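Local coordinates for SPbeta prophage-derived uncharacterized protein YorR (Bacillus subtilis, PDB 3KB2) that probably acts as a nucleoside monophosphate kinase of the dTMP kinase type, and binds guanosine-3'-monophosphate-5'-diphosphate in its P-loop pocket with a magnesium ion nearby, at residues A[3-9]-A[95-101]; A[27-33]-A[57-63]; A[35-39]-A[74-78]; A[89-93]-A[138-142]. All blocks are in the same frame, centred on the assembly; numbering follows the deposited sequence.

From the N terminus, segment 3-9 opens interaction 1, which closes only at 95-101 and so encloses both interactions 2 and 3. Interaction 2 sets strand 29-31 beside 58-61; interactions 1 and 2 are two seams of one parallel sheet, separated by the pairing of 58-61 with 3-7. Interaction 3 starts just after 27-33 and ends beyond 57-63, so it crosses interaction 2 along the chain, tying the short helix 35-38 to the loop after helix 64-70 at the surface. Interaction 4 starts in the C-terminal part of helix 82-92, before interaction 1 closes, and ends at 138-142, crossing it; I92 touches L3 and I5, joining that helix to the central sheet.

Interaction 1 (A[3-9]-A[95-101]); sequences LIILEGP and KAKVVYL
L3 to E7 pair in parallel with A96 to Y100, the two strand axes 4.7 Å apart and 16° from exact alignment. These are strands 1 and 4 in chain order, neighbours at the middle of the 2-3-1-4-5 sheet of a P-loop NTPase fold, and the chain leaving E7 enters the phosphate-binding loop at G8. Six backbone hydrogen bonds alternate along the ladder, from L3 N to K95 O (2.6 Å) to L101 N with E7 O (2.8 Å), each odd-numbered residue of 3-7 giving and accepting one. On one face L6 and V99 run alongside each other in the same direction. L6 holds CG anti to its carbonyl carbon (chi1 -56°), and its non-extended methyl, CD2, comes to V99 CB, 3.6 Å away. I4 CG2 stands farther off, 4.4 Å from V99 CG2. The other face carries I5, whose CD1 lies 4.2 Å from A96 CB and also faces V98 CG2. E7 shares this face, but its carboxylate leaves the pair: OE1 accepts hydrogen bonds from S66 OG and F63 N. At the end of the ladder the Y100 ring turns its edge to the start of the loop, with G8 CA 4.0 Å from CD1 and P9 CD 4.2 Å from CE1.

Interaction 2 (A[27-33]-A[57-63]); sequences YPIIKGS and NVIIDRF
Y27 lays its ring over the N57 backbone, CG being held anti to the carbonyl carbon (chi1 -72°). CB sits 3.4 Å from N57 O and also meets I59 CG1. At the start of the ring CD1 comes within 3.1 Å of N57 O, while N57 C lies 3.4 Å above the ring plane, towards the rim. Farther out, CE1 is 3.5 Å from N57 CB, the ring and the N57 side-chain amide lying 40° apart. At the tip, water 1 lies in the ring plane beside OH and donates to N57 OD1 at 2.8 Å; T2 N is hydrogen-bonded to both Y27 OH and N57 OD1. Past this aromatic start the backbones become parallel strands, 29-31 at the sheet edge and 58-61 next inward, linked by a beta-alpha-beta crossover through helices 35-38 and 42-52. P28 O, I59 O and I30 O accept the successive bonds from I59 N, I30 N and D61 N. K31 runs alongside D61, its CD 3.7 Å from D61 OD1, and NZ turns to water 2, which donates to S33 O. D61 OD1 is hydrogen-bonded to S15 OG of the P-loop, and the D61 side chain lies about 4 Å from the magnesium ion; D61-R62 resembles the Asp-Arg pair of thymidylate kinases, consistent with membership of that family. After the strands, S33 OG donates to F63 O over 2.7 Å.

Interaction 3 (A[35-39]-A[74-78]); sequences FELAK and FKDYS
F35 drives the edge of its ring into the face of F74, a T-shaped pair with centroids 5.2 Å apart and planes at 77°. The leading atom is CE1, which hangs over one face of F74 towards its rim, 3.5 Å from CD2. Y77 makes a second, offset edge-to-face pair: its edge is turned toward the face of F35, at 69° and a centroid distance of 5.8 Å. The F35 torsion that puts CG opposite the backbone N (chi1 -167°) carries the ring out to both partners. One turn later A38 completes the group with a CH-pi contact, CB standing almost on the normal of the Y77 ring, 3.3 Å from its centroid. Thus helix 35-38 is gripped by the loop between helices 64-70 and 82-92, with Y77 also touching N67 and Y70. K73 of the second subunit packs on F35, so the aromatic cluster borders the dimer interface. The helix end adds polar contacts: S78 N donates to A38 O at 2.7 Å, from above the carbonyl plane, and K39 CA approaches D76 O at 3.3 Å. The chemistry therefore divides in two: rings and a methyl group meet through dispersion and the weak attraction of C-H groups for a pi face, while a loop amide satisfies the last carbonyl of a one-turn helix.

Interaction 4 (A[89-93]-A[138-142]); sequences EDKIK and NAGLH
With CG turned away from its carbonyl carbon (chi1 -60°) and the chain extended beyond it (chi2 -179°), E89 carries its carboxylate to the backbone of G140. The L141 side chain, also set with CG opposite its own carbonyl carbon, runs antiparallel alongside E89. These two moves join the C-terminal part of helix 82-92 to the loop that leaves helix 122-137 and leads into strand 143-147, the edge of the sheet. E89 OE2 accepts from G140 N at 2.8 Å; the amide comes on the syn side, 31° out of the carboxylate plane. Along the shaft, L141 CG lies 4.0 Å from E89 CB. The leucine then forks: CD1 meets I92 CG1 at 4.1 Å, the two side chains nearly perpendicular, and CD2 presses against K93 CB at 3.4 Å, tighter than ordinary van der Waals contact. K93 NZ itself turns back along its own segment to D90, bonding to the backbone O at 3.1 Å and forming a salt bridge with OD1. Around the contact, Y65 packs on L141 and its OH is hydrogen-bonded to E89 OE2, while I92 continues inward to L3 and I5. L141 covers the apolar shaft of E89; at its buried carboxylate the two hydrogen bonds would favour a charged group while burial would oppose it, a balance the geometry does not settle.

Interaction 1 (A[3-9]-A[95-101])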
# COMPACT_ATOMS: atom_id res chain seq x y z
N LEU A 3 3.74 -28.54 -8.05
CA LEU A 3 3.82 -27.08 -8.03
C LEU A 3 2.95 -26.54 -6.91
O LEU A 3 1.73 -26.59 -6.98
CB LEU A 3 3.36 -26.52 -9.38
CG LEU A 3 3.30 -25.00 -9.54
CD1 LEU A 3 4.69 -24.41 -9.38
CD2 LEU A 3 2.74 -24.67 -10.92
N ILE A 4 3.60 -26.01 -5.87
CA ILE A 4 2.88 -25.48 -4.72
C ILE A 4 2.66 -23.98 -4.83
O ILE A 4 3.61 -23.21 -4.92
CB ILE A 4 3.64 -25.78 -3.42
CG1 ILE A 4 3.95 -27.28 -3.33
CG2 ILE A 4 2.82 -25.33 -2.22
CD1 ILE A 4 4.83 -27.66 -2.18
N ILE A 5 1.40 -23.57 -4.82
CA ILE A 5 1.05 -22.17 -4.94
C ILE A 5 0.47 -21.64 -3.63
O ILE A 5 -0.52 -22.17 -3.11
CB ILE A 5 0.03 -21.98 -6.09
CG1 ILE A 5 0.67 -22.44 -7.41
CG2 ILE A 5 -0.38 -20.53 -6.21
CD1 ILE A 5 -0.34 -22.81 -8.46
N LEU A 6 1.09 -20.59 -3.09
CA LEU A 6 0.65 -19.99 -1.83
C LEU A 6 -0.05 -18.66 -2.07
O LEU A 6 0.55 -17.71 -2.57
CB LEU A 6 1.86 -19.79 -0.92
CG LEU A 6 2.61 -21.10 -0.68
CD1 LEU A 6 3.85 -20.85 0.16
CD2 LEU A 6 1.68 -22.10 0.03
N GLU A 7 -1.32 -18.59 -1.71
CA GLU A 7 -2.10 -17.39 -1.91
C GLU A 7 -2.76 -16.95 -0.62
O GLU A 7 -2.90 -17.74 0.32
CB GLU A 7 -3.16 -17.61 -2.99
CG GLU A 7 -2.60 -17.86 -4.38
CD GLU A 7 -2.15 -16.58 -5.05
OE1 GLU A 7 -1.52 -15.74 -4.37
OE2 GLU A 7 -2.40 -16.41 -6.27
N GLY A 8 -3.17 -15.69 -0.58
CA GLY A 8 -3.81 -15.17 0.61
C GLY A 8 -3.31 -13.79 0.94
O GLY A 8 -2.26 -13.36 0.43
N PRO A 9 -4.04 -13.05 1.79
CA PRO A 9 -3.68 -11.70 2.21
C PRO A 9 -2.37 -11.69 3.00
O PRO A 9 -1.86 -12.75 3.38
CB PRO A 9 -4.86 -11.28 3.07
CG PRO A 9 -5.28 -12.59 3.70
CD PRO A 9 -5.26 -13.50 2.49
N LYS A 95 -0.53 -30.89 -11.56
CA LYS A 95 0.68 -30.86 -10.79
C LYS A 95 0.60 -29.78 -9.74
O LYS A 95 1.49 -29.65 -8.90
CB LYS A 95 1.85 -30.55 -11.71
CG LYS A 95 1.65 -29.24 -12.47
CD LYS A 95 2.95 -28.77 -13.11
CE LYS A 95 2.70 -27.64 -14.10
NZ LYS A 95 4.00 -27.12 -14.65
N ALA A 96 -0.46 -29.00 -9.79
CA ALA A 96 -0.58 -27.90 -8.86
C ALA A 96 -1.33 -28.22 -7.59
O ALA A 96 -2.25 -29.03 -7.56
CB ALA A 96 -1.23 -26.72 -9.56
N LYS A 97 -0.87 -27.57 -6.52
CA LYS A 97 -1.48 -27.68 -5.20
C LYS A 97 -1.67 -26.21 -4.83
O LYS A 97 -0.70 -25.50 -4.56
CB LYS A 97 -0.53 -28.35 -4.21
CG LYS A 97 -0.90 -29.80 -3.86
CD LYS A 97 -0.96 -30.68 -5.10
CE LYS A 97 -1.10 -32.16 -4.73
NZ LYS A 97 -2.33 -32.44 -3.94
N VAL A 98 -2.93 -25.76 -4.85
CA VAL A 98 -3.25 -24.38 -4.55
C VAL A 98 -3.58 -24.17 -3.08
O VAL A 98 -4.58 -24.69 -2.59
CB VAL A 98 -4.44 -23.87 -5.38
CG1 VAL A 98 -4.67 -22.40 -5.09
CG2 VAL A 98 -4.15 -24.08 -6.85
N VAL A 99 -2.74 -23.42 -2.39
CA VAL A 99 -2.96 -23.17 -0.97
C VAL A 99 -3.47 -21.76 -0.71
O VAL A 99 -2.94 -20.79 -1.24
CB VAL A 99 -1.67 -23.39 -0.18
CG1 VAL A 99 -1.92 -23.18 1.30
CG2 VAL A 99 -1.16 -24.77 -0.44
N TYR A 100 -4.51 -21.66 0.11
CA TYR A 100 -5.10 -20.37 0.46
C TYR A 100 -4.93 -20.19 1.96
O TYR A 100 -5.57 -20.87 2.76
CB TYR A 100 -6.59 -20.35 0.06
CG TYR A 100 -7.39 -19.15 0.57
CD1 TYR A 100 -6.81 -17.88 0.65
CD2 TYR A 100 -8.72 -19.29 0.96
CE1 TYR A 100 -7.55 -16.78 1.11
CE2 TYR A 100 -9.47 -18.19 1.42
CZ TYR A 100 -8.87 -16.94 1.49
OH TYR A 100 -9.58 -15.85 1.96
N LEU A 101 -4.06 -19.28 2.35
CA LEU A 101 -3.85 -19.03 3.76
C LEU A 101 -4.56 -17.75 4.14
O LEU A 101 -4.35 -16.70 3.52
CB LEU A 101 -2.36 -18.91 4.06
CG LEU A 101 -1.50 -20.13 3.71
CD1 LEU A 101 -0.08 -19.91 4.23
CD2 LEU A 101 -2.09 -21.38 4.34

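Interaction 2 (A[27-33]-A[57-63])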
# COMPACT_ATOMS: atom_id res chain seq x y z
N TYR A 27 12.32 -27.49 -2.58
CA TYR A 27 11.81 -26.79 -3.75
C TYR A 27 12.27 -25.34 -3.68
O TYR A 27 12.30 -24.74 -2.61
CB TYR A 27 10.28 -26.79 -3.78
CG TYR A 27 9.61 -28.11 -4.10
CD1 TYR A 27 10.33 -29.21 -4.54
CD2 TYR A 27 8.23 -28.24 -3.97
CE1 TYR A 27 9.69 -30.42 -4.83
CE2 TYR A 27 7.59 -29.43 -4.26
CZ TYR A 27 8.31 -30.52 -4.68
OH TYR A 27 7.63 -31.70 -4.91
N PRO A 28 12.66 -24.76 -4.82
CA PRO A 28 13.10 -23.36 -4.78
C PRO A 28 11.85 -22.52 -4.54
O PRO A 28 10.75 -22.96 -4.85
CB PRO A 28 13.65 -23.12 -6.18
CG PRO A 28 14.01 -24.48 -6.67
CD PRO A 28 12.92 -25.36 -6.13
N ILE A 29 12.02 -21.31 -3.99
CA ILE A 29 10.92 -20.40 -3.72
C ILE A 29 10.93 -19.23 -4.71
O ILE A 29 11.94 -18.55 -4.86
CB ILE A 29 11.02 -19.80 -2.31
CG1 ILE A 29 11.08 -20.90 -1.25
CG2 ILE A 29 9.82 -18.89 -2.06
CD1 ILE A 29 11.25 -20.37 0.17
N ILE A 30 9.79 -18.98 -5.35
CA ILE A 30 9.68 -17.90 -6.32
C ILE A 30 8.44 -17.04 -6.05
O ILE A 30 7.36 -17.56 -5.81
CB ILE A 30 9.58 -18.48 -7.76
CG1 ILE A 30 10.90 -19.17 -8.12
CG2 ILE A 30 9.22 -17.40 -8.77
CD1 ILE A 30 10.83 -19.99 -9.37
N LYS A 31 8.61 -15.72 -6.07
CA LYS A 31 7.50 -14.80 -5.86
C LYS A 31 6.79 -14.66 -7.20
O LYS A 31 7.42 -14.33 -8.20
CB LYS A 31 8.03 -13.43 -5.41
CG LYS A 31 8.83 -13.46 -4.13
CD LYS A 31 7.95 -13.70 -2.92
CE LYS A 31 7.71 -12.42 -2.12
NZ LYS A 31 6.96 -11.35 -2.87
N GLY A 32 5.49 -14.91 -7.22
CA GLY A 32 4.75 -14.82 -8.47
C GLY A 32 4.29 -13.44 -8.86
O GLY A 32 4.73 -12.89 -9.89
N SER A 33 3.41 -12.86 -8.05
CA SER A 33 2.87 -11.53 -8.32
C SER A 33 3.86 -10.42 -8.00
O SER A 33 4.22 -10.19 -6.84
CB SER A 33 1.56 -11.31 -7.56
OG SER A 33 0.48 -11.99 -8.20
N ASN A 57 7.94 -28.55 -9.13
CA ASN A 57 8.77 -28.80 -7.96
C ASN A 57 9.32 -27.49 -7.42
O ASN A 57 10.50 -27.38 -7.09
CB ASN A 57 9.90 -29.77 -8.28
CG ASN A 57 9.39 -31.14 -8.68
OD1 ASN A 57 8.50 -31.70 -8.04
ND2 ASN A 57 9.95 -31.70 -9.76
N VAL A 58 8.45 -26.49 -7.35
CA VAL A 58 8.84 -25.20 -6.82
C VAL A 58 7.67 -24.68 -6.03
O VAL A 58 6.57 -25.21 -6.13
CB VAL A 58 9.19 -24.19 -7.93
CG1 VAL A 58 10.11 -24.84 -8.96
CG2 VAL A 58 7.93 -23.66 -8.58
N ILE A 59 7.92 -23.65 -5.24
CA ILE A 59 6.90 -23.03 -4.41
C ILE A 59 6.71 -21.61 -4.91
O ILE A 59 7.67 -20.85 -4.96
CB ILE A 59 7.34 -23.00 -2.95
CG1 ILE A 59 7.57 -24.42 -2.44
CG2 ILE A 59 6.31 -22.26 -2.11
CD1 ILE A 59 8.41 -24.50 -1.18
N ILE A 60 5.49 -21.26 -5.29
CA ILE A 60 5.19 -19.93 -5.79
C ILE A 60 4.48 -19.12 -4.69
O ILE A 60 3.33 -19.39 -4.35
CB ILE A 60 4.30 -19.99 -7.06
CG1 ILE A 60 5.05 -20.74 -8.17
CG2 ILE A 60 3.89 -18.59 -7.49
CD1 ILE A 60 4.32 -20.85 -9.49
N ASP A 61 5.20 -18.14 -4.14
CA ASP A 61 4.68 -17.27 -3.08
C ASP A 61 3.88 -16.16 -3.77
O ASP A 61 4.46 -15.18 -4.23
CB ASP A 61 5.87 -16.69 -2.29
CG ASP A 61 5.45 -15.95 -1.02
OD1 ASP A 61 6.35 -15.64 -0.23
OD2 ASP A 61 4.25 -15.69 -0.82
N ARG A 62 2.56 -16.34 -3.84
CA ARG A 62 1.64 -15.40 -4.49
C ARG A 62 1.69 -15.62 -6.00
O ARG A 62 2.76 -15.62 -6.61
CB ARG A 62 1.99 -13.96 -4.15
CG ARG A 62 1.88 -13.67 -2.67
CD ARG A 62 1.33 -12.29 -2.43
NE ARG A 62 2.22 -11.28 -2.97
CZ ARG A 62 2.04 -9.97 -2.82
NH1 ARG A 62 0.98 -9.52 -2.15
NH2 ARG A 62 2.91 -9.12 -3.35
N PHE A 63 0.52 -15.79 -6.61
CA PHE A 63 0.46 -16.08 -8.04
C PHE A 63 -0.72 -15.40 -8.77
O PHE A 63 -1.04 -14.24 -8.50
CB PHE A 63 0.44 -17.62 -8.19
CG PHE A 63 0.81 -18.12 -9.56
CD1 PHE A 63 1.65 -17.38 -10.39
CD2 PHE A 63 0.33 -19.34 -10.02
CE1 PHE A 63 2.00 -17.86 -11.66
CE2 PHE A 63 0.67 -19.82 -11.27
CZ PHE A 63 1.51 -19.08 -12.09
O HOH W 1 9.20 -33.93 -6.51
O HOH W 2 5.03 -11.37 -4.84

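Interaction 3 (A[35-39]-A[74-78])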
# COMPACT_ATOMS: atom_id res chain seq x y z
N PHE A 35 4.63 -6.35 -8.35
CA PHE A 35 3.98 -5.06 -8.57
C PHE A 35 4.54 -4.41 -9.83
O PHE A 35 3.80 -3.86 -10.63
CB PHE A 35 4.21 -4.14 -7.37
CG PHE A 35 3.33 -2.92 -7.36
CD1 PHE A 35 2.06 -2.96 -6.78
CD2 PHE A 35 3.77 -1.72 -7.91
CE1 PHE A 35 1.26 -1.81 -6.73
CE2 PHE A 35 2.98 -0.57 -7.86
CZ PHE A 35 1.72 -0.62 -7.27
N GLU A 36 5.86 -4.50 -10.01
CA GLU A 36 6.51 -3.91 -11.18
C GLU A 36 6.03 -4.54 -12.48
O GLU A 36 5.81 -3.86 -13.47
CB GLU A 36 8.03 -4.04 -11.08
CG GLU A 36 8.66 -3.48 -9.80
CD GLU A 36 8.74 -4.50 -8.67
OE1 GLU A 36 7.69 -4.95 -8.17
OE2 GLU A 36 9.88 -4.86 -8.29
N LEU A 37 5.89 -5.86 -12.47
CA LEU A 37 5.44 -6.59 -13.65
C LEU A 37 3.99 -6.27 -13.97
O LEU A 37 3.59 -6.20 -15.13
CB LEU A 37 5.58 -8.09 -13.43
CG LEU A 37 4.99 -8.97 -14.53
CD1 LEU A 37 5.86 -8.88 -15.77
CD2 LEU A 37 4.91 -10.41 -14.03
N ALA A 38 3.20 -6.07 -12.92
CA ALA A 38 1.78 -5.78 -13.10
C ALA A 38 1.56 -4.49 -13.85
O ALA A 38 0.61 -4.37 -14.62
CB ALA A 38 1.09 -5.74 -11.76
N LYS A 39 2.44 -3.51 -13.65
CA LYS A 39 2.32 -2.23 -14.31
C LYS A 39 3.00 -2.15 -15.69
O LYS A 39 3.02 -1.10 -16.30
CB LYS A 39 2.87 -1.11 -13.41
CG LYS A 39 4.22 -1.42 -12.78
CD LYS A 39 5.09 -0.16 -12.54
CE LYS A 39 4.52 0.78 -11.48
NZ LYS A 39 5.36 2.00 -11.33
N PHE A 74 -5.35 -1.30 -7.47
CA PHE A 74 -4.36 -0.36 -7.98
C PHE A 74 -4.60 0.02 -9.42
O PHE A 74 -5.09 -0.79 -10.21
CB PHE A 74 -2.95 -0.95 -7.86
CG PHE A 74 -2.52 -1.23 -6.45
CD1 PHE A 74 -2.50 -0.21 -5.51
CD2 PHE A 74 -2.14 -2.51 -6.06
CE1 PHE A 74 -2.11 -0.45 -4.20
CE2 PHE A 74 -1.76 -2.77 -4.75
CZ PHE A 74 -1.74 -1.73 -3.82
N LYS A 75 -4.26 1.26 -9.76
CA LYS A 75 -4.42 1.72 -11.13
C LYS A 75 -3.19 1.31 -11.93
O LYS A 75 -2.13 1.03 -11.36
CB LYS A 75 -4.61 3.24 -11.18
CG LYS A 75 -5.94 3.74 -10.59
CD LYS A 75 -6.16 5.22 -10.91
CE LYS A 75 -7.54 5.69 -10.44
NZ LYS A 75 -7.81 7.15 -10.70
N ASP A 76 -3.34 1.29 -13.25
CA ASP A 76 -2.26 0.91 -14.15
C ASP A 76 -1.65 -0.40 -13.65
O ASP A 76 -0.42 -0.57 -13.63
CB ASP A 76 -1.19 2.00 -14.22
CG ASP A 76 -1.73 3.34 -14.73
OD1 ASP A 76 -2.45 3.36 -15.75
OD2 ASP A 76 -1.42 4.38 -14.10
N TYR A 77 -2.52 -1.32 -13.24
CA TYR A 77 -2.11 -2.62 -12.72
C TYR A 77 -2.82 -3.71 -13.52
O TYR A 77 -3.97 -4.02 -13.26
CB TYR A 77 -2.50 -2.72 -11.24
CG TYR A 77 -1.97 -3.93 -10.52
CD1 TYR A 77 -2.45 -5.21 -10.82
CD2 TYR A 77 -0.99 -3.81 -9.54
CE1 TYR A 77 -1.98 -6.32 -10.14
CE2 TYR A 77 -0.51 -4.92 -8.86
CZ TYR A 77 -1.01 -6.17 -9.17
OH TYR A 77 -0.54 -7.28 -8.50
N SER A 78 -2.10 -4.28 -14.48
CA SER A 78 -2.66 -5.32 -15.35
C SER A 78 -3.25 -6.53 -14.64
O SER A 78 -2.76 -6.98 -13.60
CB SER A 78 -1.61 -5.81 -16.34
OG SER A 78 -1.18 -4.74 -17.17

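Interaction 4 (A[89-93]-A[138-142])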
# COMPACT_ATOMS: atom_id res chain seq x y z
N GLU A 89 -4.63 -22.38 -15.50
CA GLU A 89 -5.14 -23.42 -14.61
C GLU A 89 -5.09 -24.79 -15.29
O GLU A 89 -4.61 -25.76 -14.71
CB GLU A 89 -6.58 -23.09 -14.21
CG GLU A 89 -6.71 -21.77 -13.47
CD GLU A 89 -8.13 -21.48 -13.06
OE1 GLU A 89 -9.01 -21.51 -13.94
OE2 GLU A 89 -8.36 -21.22 -11.86
N ASP A 90 -5.60 -24.86 -16.51
CA ASP A 90 -5.59 -26.12 -17.24
C ASP A 90 -4.15 -26.61 -17.41
O ASP A 90 -3.87 -27.81 -17.35
CB ASP A 90 -6.25 -25.95 -18.60
CG ASP A 90 -6.16 -27.19 -19.46
OD1 ASP A 90 -6.83 -28.20 -19.14
OD2 ASP A 90 -5.40 -27.17 -20.45
N LYS A 91 -3.25 -25.68 -17.62
CA LYS A 91 -1.86 -26.02 -17.82
C LYS A 91 -1.13 -26.64 -16.60
O LYS A 91 -0.16 -27.38 -16.77
CB LYS A 91 -1.12 -24.78 -18.31
CG LYS A 91 0.35 -24.99 -18.61
CD LYS A 91 0.94 -23.79 -19.31
CE LYS A 91 2.42 -24.02 -19.54
NZ LYS A 91 3.03 -23.05 -20.47
N ILE A 92 -1.60 -26.36 -15.39
CA ILE A 92 -0.94 -26.88 -14.18
C ILE A 92 -1.86 -27.66 -13.26
O ILE A 92 -1.49 -27.97 -12.13
CB ILE A 92 -0.34 -25.73 -13.36
CG1 ILE A 92 -1.46 -24.94 -12.68
CG2 ILE A 92 0.48 -24.81 -14.28
CD1 ILE A 92 -1.00 -23.77 -11.84
N LYS A 93 -3.07 -27.96 -13.72
CA LYS A 93 -4.05 -28.68 -12.92
C LYS A 93 -3.56 -30.05 -12.46
O LYS A 93 -3.96 -30.53 -11.40
CB LYS A 93 -5.36 -28.83 -13.71
CG LYS A 93 -5.26 -29.73 -14.94
CD LYS A 93 -6.42 -29.50 -15.92
CE LYS A 93 -6.40 -30.51 -17.06
NZ LYS A 93 -5.04 -30.66 -17.66
N ASN A 138 -13.94 -18.98 -6.38
CA ASN A 138 -14.14 -19.06 -7.81
C ASN A 138 -12.98 -19.65 -8.59
O ASN A 138 -12.99 -19.65 -9.83
CB ASN A 138 -14.47 -17.68 -8.36
CG ASN A 138 -15.93 -17.38 -8.27
OD1 ASN A 138 -16.69 -17.72 -9.18
ND2 ASN A 138 -16.34 -16.78 -7.17
N ALA A 139 -12.00 -20.17 -7.86
CA ALA A 139 -10.84 -20.79 -8.49
C ALA A 139 -11.26 -21.98 -9.32
O ALA A 139 -12.13 -22.76 -8.92
CB ALA A 139 -9.85 -21.22 -7.42
N GLY A 140 -10.66 -22.12 -10.50
CA GLY A 140 -10.97 -23.23 -11.37
C GLY A 140 -10.19 -24.47 -10.97
O GLY A 140 -10.29 -25.52 -11.61
N LEU A 141 -9.40 -24.34 -9.92
CA LEU A 141 -8.59 -25.44 -9.41
C LEU A 141 -8.99 -25.71 -7.97
O LEU A 141 -9.41 -24.80 -7.26
CB LEU A 141 -7.10 -25.09 -9.46
CG LEU A 141 -6.41 -25.17 -10.82
CD1 LEU A 141 -5.06 -24.48 -10.77
CD2 LEU A 141 -6.26 -26.63 -11.21
N HIS A 142 -8.86 -26.96 -7.55
CA HIS A 142 -9.17 -27.35 -6.18
C HIS A 142 -8.19 -26.57 -5.32
O HIS A 142 -7.04 -26.38 -5.72
CB HIS A 142 -8.93 -28.86 -6.01
CG HIS A 142 -9.35 -29.40 -4.67
ND1 HIS A 142 -8.68 -29.11 -3.50
CD2 HIS A 142 -10.39 -30.19 -4.32
CE1 HIS A 142 -9.27 -29.71 -2.49
NE2 HIS A 142 -10.32 -30.37 -2.96